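Local coordinates for Cap5O (Staphylococcus aureus, PDB 3OJO), which probably oxidises UDP-N-acetyl-mannosamine, with NAD as the electron acceptor, as a sugar-nucleotide dehydrogenase of capsular polysaccharide biosynthesis, at residues 213-216 / 217-220; 220-223 / 224-228. All blocks are in the same frame, centred on the assembly; numbering follows the deposited sequence.

Contact 1 and contact 2 are consecutive pieces of one long helix, 208-238, which begins just after strand 203-207, an edge strand, within this chain, of the N-terminal sheet that belongs to the Rossmann-type NAD domain. Neither closes a loop: in each, one helical turn meets the next. They neither nest nor cross but join end to end at T220, which ends contact 1 and begins contact 2. Their centres lie 11 Å apart. Contact 1 packs near strand 178-182 and the NAD side of the chain, contact 2 against helix 286-312 of the central domain. Both border one dipicolinate molecule, and both face the second subunit.

Contact 1: 213-216 / 217-220; sequences MSKL and MENT. With PDC (pyridine-2,6-dicarboxylic acid), chain L.
The carbonyl oxygen of L216 is gripped twice by T220. The threonine hydroxyl donates to it, OG1 to L216 O at 2.7 Å, and the backbone N of T220 reaches the same L216 O at 3.0 Å. The two donors arrive from opposite faces of the carbonyl plane, the hydroxyl tilted 35° from it. OG1 can bend back over the preceding turn because it stands beside its own backbone N, anti to the carbonyl carbon (chi1 -61°). The amide of A271 donates to this hydroxyl in turn, tying the helix to a neighbouring loop. Before this point the helical bonds run from M217 N to M213 O and from E218 N to S214 O, while that from N219 N to K215 O is weak at 3.5 Å. K215, which packs on I179 and P161, lies side by side with E218, the two pointing the same way. The lysine methylenes CD and CE lie against the E218 carboxylate, with K215 CD 3.4 Å from E218 OE2; the bends in the lysine chain leave K215 NZ 4.3 Å from E218 OE2, beyond a salt bridge. The carboxylate instead forms its salt bridge with R163, which also donates to the bound dicarboxylate. M213 and M217 make a loose apolar pair, and both pack on the second subunit, on V246 and L232 respectively. The dipicolinate ring is bordered by E218 O, 3.2 Å from its C4, and by N219 OD1, 3.4 Å from its C5. With the E218 carboxylate held by R163 and N219 ND2 bonded to the carbonyl of C269, both residues beside the ligand have their polar ends fixed by other parts of the chain.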
# COMPACT_ATOMS: atom_id res chain seq x y z
N MET B 213 -17.09 4.88 1.90
CA MET B 213 -15.70 4.97 2.30
C MET B 213 -14.88 3.73 1.94
O MET B 213 -13.76 3.85 1.43
CB MET B 213 -15.61 5.28 3.81
CG MET B 213 -14.26 5.88 4.26
SD MET B 213 -13.50 7.05 3.08
CE MET B 213 -13.73 8.65 3.91
N SER B 214 -15.47 2.55 2.18
CA SER B 214 -14.88 1.25 1.92
C SER B 214 -14.52 1.05 0.45
O SER B 214 -13.45 0.54 0.13
CB SER B 214 -15.84 0.15 2.40
OG SER B 214 -15.72 -1.06 1.66
N LYS B 215 -15.44 1.40 -0.44
CA LYS B 215 -15.23 1.18 -1.86
C LYS B 215 -14.19 2.09 -2.46
O LYS B 215 -13.44 1.70 -3.36
CB LYS B 215 -16.58 1.21 -2.62
CG LYS B 215 -17.30 -0.12 -2.50
CD LYS B 215 -16.58 -1.28 -3.22
CE LYS B 215 -16.92 -2.63 -2.64
NZ LYS B 215 -17.70 -3.46 -3.60
N LEU B 216 -14.10 3.26 -1.90
CA LEU B 216 -13.15 4.27 -2.29
C LEU B 216 -11.77 4.01 -1.71
O LEU B 216 -10.78 4.33 -2.38
CB LEU B 216 -13.72 5.67 -1.98
CG LEU B 216 -14.97 6.07 -2.83
CD1 LEU B 216 -15.22 7.56 -2.76
CD2 LEU B 216 -14.83 5.65 -4.30
N MET B 217 -11.70 3.42 -0.48
CA MET B 217 -10.46 2.98 0.17
C MET B 217 -9.80 1.85 -0.63
O MET B 217 -8.57 1.75 -0.64
CB MET B 217 -10.74 2.49 1.58
CG MET B 217 -10.54 3.56 2.59
SD MET B 217 -10.79 3.03 4.32
CE MET B 217 -10.06 1.44 4.33
N GLU B 218 -10.60 0.99 -1.28
CA GLU B 218 -10.16 -0.10 -2.15
C GLU B 218 -9.41 0.51 -3.33
O GLU B 218 -8.29 0.11 -3.64
CB GLU B 218 -11.37 -0.91 -2.66
CG GLU B 218 -11.96 -1.90 -1.66
CD GLU B 218 -13.20 -2.66 -2.11
OE1 GLU B 218 -13.88 -3.27 -1.25
OE2 GLU B 218 -13.49 -2.65 -3.33
N ASN B 219 -10.02 1.54 -3.95
CA ASN B 219 -9.48 2.26 -5.08
C ASN B 219 -8.19 3.00 -4.74
O ASN B 219 -7.28 3.06 -5.58
CB ASN B 219 -10.53 3.23 -5.62
CG ASN B 219 -11.67 2.57 -6.36
OD1 ASN B 219 -11.75 1.35 -6.44
ND2 ASN B 219 -12.59 3.38 -6.89
N THR B 220 -8.14 3.58 -3.54
CA THR B 220 -7.05 4.36 -2.95
C THR B 220 -5.85 3.48 -2.58
O THR B 220 -4.71 3.84 -2.92
CB THR B 220 -7.62 5.14 -1.78
OG1 THR B 220 -8.62 6.02 -2.29
CG2 THR B 220 -6.58 5.94 -1.07
N1 PDC L . -10.07 -3.48 -7.83
C2 PDC L . -8.86 -3.84 -7.36
C3 PDC L . -8.40 -3.17 -6.23
C4 PDC L . -9.22 -2.14 -5.71
C5 PDC L . -10.48 -1.85 -6.27
C6 PDC L . -10.87 -2.58 -7.35
C7 PDC L . -8.16 -4.94 -8.11
O1 PDC L . -7.08 -5.35 -7.74
O2 PDC L . -8.80 -5.47 -9.20
C8 PDC L . -12.15 -2.46 -8.07
O3 PDC L . -13.03 -1.68 -7.72
O4 PDC L . -12.34 -3.28 -9.13

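Contact 2: 220-223 / 224-228; sequences TYRD and VNIAL. With PDC (pyridine-2,6-dicarboxylic acid), chain L; PDC (pyridine-2,6-dicarboxylic acid), chain I.
R222 runs extended from CG to NE, starting anti to its backbone N (chi1 180°), while I226 CG1 stands beside its own N (chi1 -71°). These torsions bring the isoleucine tip to one face of the arginine end: CD1 of I226 sits over the centre of the R222 guanidinium, 3.7 Å from its CZ. The opposite face is turned to a carboxylate of one dipicolinate, whose O1 is 3.6 Å from R222 NE. A second dipicolinate lies along the aliphatic part of the chain, its C3 3.5 Å from R222 CD, and its own carboxylate oxygen O1 approaches R222 NH1 obliquely at 3.6 Å. The guanidinium thus lies between the I226 methyl on one face and a carboxylate, offset toward the rim, on the other; its NH2 makes a weak hydrogen bond to Y325 OH. One residue back, Y221 presents a ring face to N225, whose OD1 stands 3.2 Å above the plane toward the rim, with ring and amide planes 46° apart. The side-chain amide of N225 hydrogen-bonds across the dimer, ND2 to OD1 of N225 of the second subunit. The Y221 hydroxyl likewise meets Y221 OH and N257 of that subunit. D223 OD1 forms a salt bridge with R101. Regular helical bonds carry the backbone, among them V224 N to T220 O at 2.9 Å and A227 N to D223 O, also 2.9 Å. V224 packs on its own copy in the second subunit, while Y221 and N225 pack on N225 and Y221 of it, as expected where a long central-domain helix pairs with its twin about a twofold axis, the dimer core of UDP-glucose/GDP-mannose dehydrogenases.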
# COMPACT_ATOMS: atom_id res chain seq x y z
N THR B 220 -8.14 3.58 -3.54
CA THR B 220 -7.05 4.36 -2.95
C THR B 220 -5.85 3.48 -2.58
O THR B 220 -4.71 3.84 -2.92
CB THR B 220 -7.62 5.14 -1.78
OG1 THR B 220 -8.62 6.02 -2.29
CG2 THR B 220 -6.58 5.94 -1.07
N TYR B 221 -6.09 2.33 -1.91
CA TYR B 221 -5.02 1.39 -1.59
C TYR B 221 -4.33 1.00 -2.88
O TYR B 221 -3.11 0.97 -2.94
CB TYR B 221 -5.56 0.13 -0.88
CG TYR B 221 -4.52 -0.98 -0.75
CD1 TYR B 221 -3.58 -0.96 0.28
CD2 TYR B 221 -4.47 -2.02 -1.66
CE1 TYR B 221 -2.62 -1.97 0.39
CE2 TYR B 221 -3.52 -3.03 -1.56
CZ TYR B 221 -2.58 -2.99 -0.55
OH TYR B 221 -1.64 -3.99 -0.46
N ARG B 222 -5.13 0.72 -3.91
CA ARG B 222 -4.63 0.33 -5.23
C ARG B 222 -3.86 1.46 -5.93
O ARG B 222 -2.84 1.18 -6.51
CB ARG B 222 -5.79 -0.23 -6.07
CG ARG B 222 -5.36 -0.66 -7.47
CD ARG B 222 -6.51 -1.12 -8.34
NE ARG B 222 -6.10 -1.22 -9.75
CZ ARG B 222 -5.32 -2.17 -10.27
NH1 ARG B 222 -4.82 -3.13 -9.49
NH2 ARG B 222 -5.00 -2.15 -11.56
N ASP B 223 -4.32 2.72 -5.83
CA ASP B 223 -3.68 3.85 -6.51
C ASP B 223 -2.36 4.24 -5.88
O ASP B 223 -1.39 4.43 -6.60
CB ASP B 223 -4.65 5.06 -6.61
CG ASP B 223 -4.21 6.13 -7.60
OD1 ASP B 223 -4.35 5.90 -8.81
OD2 ASP B 223 -3.77 7.19 -7.17
N VAL B 224 -2.32 4.34 -4.54
CA VAL B 224 -1.16 4.68 -3.74
C VAL B 224 -0.06 3.59 -3.93
O VAL B 224 1.14 3.92 -4.04
CB VAL B 224 -1.56 4.89 -2.25
CG1 VAL B 224 -0.31 5.00 -1.35
CG2 VAL B 224 -2.47 6.12 -2.05
N ASN B 225 -0.49 2.31 -3.99
CA ASN B 225 0.44 1.19 -4.17
C ASN B 225 1.03 1.10 -5.59
O ASN B 225 2.21 0.77 -5.76
CB ASN B 225 -0.16 -0.10 -3.67
CG ASN B 225 0.04 -0.25 -2.20
OD1 ASN B 225 -0.82 0.09 -1.39
ND2 ASN B 225 1.25 -0.61 -1.81
N ILE B 226 0.22 1.47 -6.59
CA ILE B 226 0.65 1.55 -7.98
C ILE B 226 1.65 2.71 -8.09
O ILE B 226 2.69 2.54 -8.70
CB ILE B 226 -0.53 1.63 -8.98
CG1 ILE B 226 -1.27 0.25 -9.04
CG2 ILE B 226 -0.03 2.06 -10.37
CD1 ILE B 226 -2.57 0.25 -9.97
N ALA B 227 1.35 3.87 -7.45
CA ALA B 227 2.24 5.04 -7.39
C ALA B 227 3.60 4.63 -6.78
O ALA B 227 4.64 5.01 -7.32
CB ALA B 227 1.60 6.13 -6.54
N LEU B 228 3.57 3.82 -5.71
CA LEU B 228 4.79 3.31 -5.08
C LEU B 228 5.66 2.50 -6.05
O LEU B 228 6.85 2.75 -6.15
CB LEU B 228 4.44 2.52 -3.81
CG LEU B 228 5.62 1.83 -3.08
CD1 LEU B 228 6.71 2.83 -2.73
CD2 LEU B 228 5.14 1.15 -1.85
N1 PDC L . -10.07 -3.48 -7.83
C2 PDC L . -8.86 -3.84 -7.36
C3 PDC L . -8.40 -3.17 -6.23
C4 PDC L . -9.22 -2.14 -5.71
C5 PDC L . -10.48 -1.85 -6.27
C6 PDC L . -10.87 -2.58 -7.35
C7 PDC L . -8.16 -4.94 -8.11
O1 PDC L . -7.08 -5.35 -7.74
O2 PDC L . -8.80 -5.47 -9.20
C8 PDC L . -12.15 -2.46 -8.07
O3 PDC L . -13.03 -1.68 -7.72
O4 PDC L . -12.34 -3.28 -9.13
N1 PDC I . -9.71 -5.67 -11.67
C2 PDC I . -9.05 -4.52 -12.02
C3 PDC I . -7.95 -4.50 -12.95
C4 PDC I . -7.56 -5.73 -13.49
C5 PDC I . -8.28 -6.89 -13.11
C6 PDC I . -9.37 -6.86 -12.19
C7 PDC I . -9.49 -3.27 -11.42
O1 PDC I . -8.97 -2.17 -11.69
O2 PDC I . -10.53 -3.41 -10.60
C8 PDC I . -10.07 -8.14 -11.79
O3 PDC I . -9.78 -9.23 -12.22
O4 PDC I . -11.07 -8.20 -10.92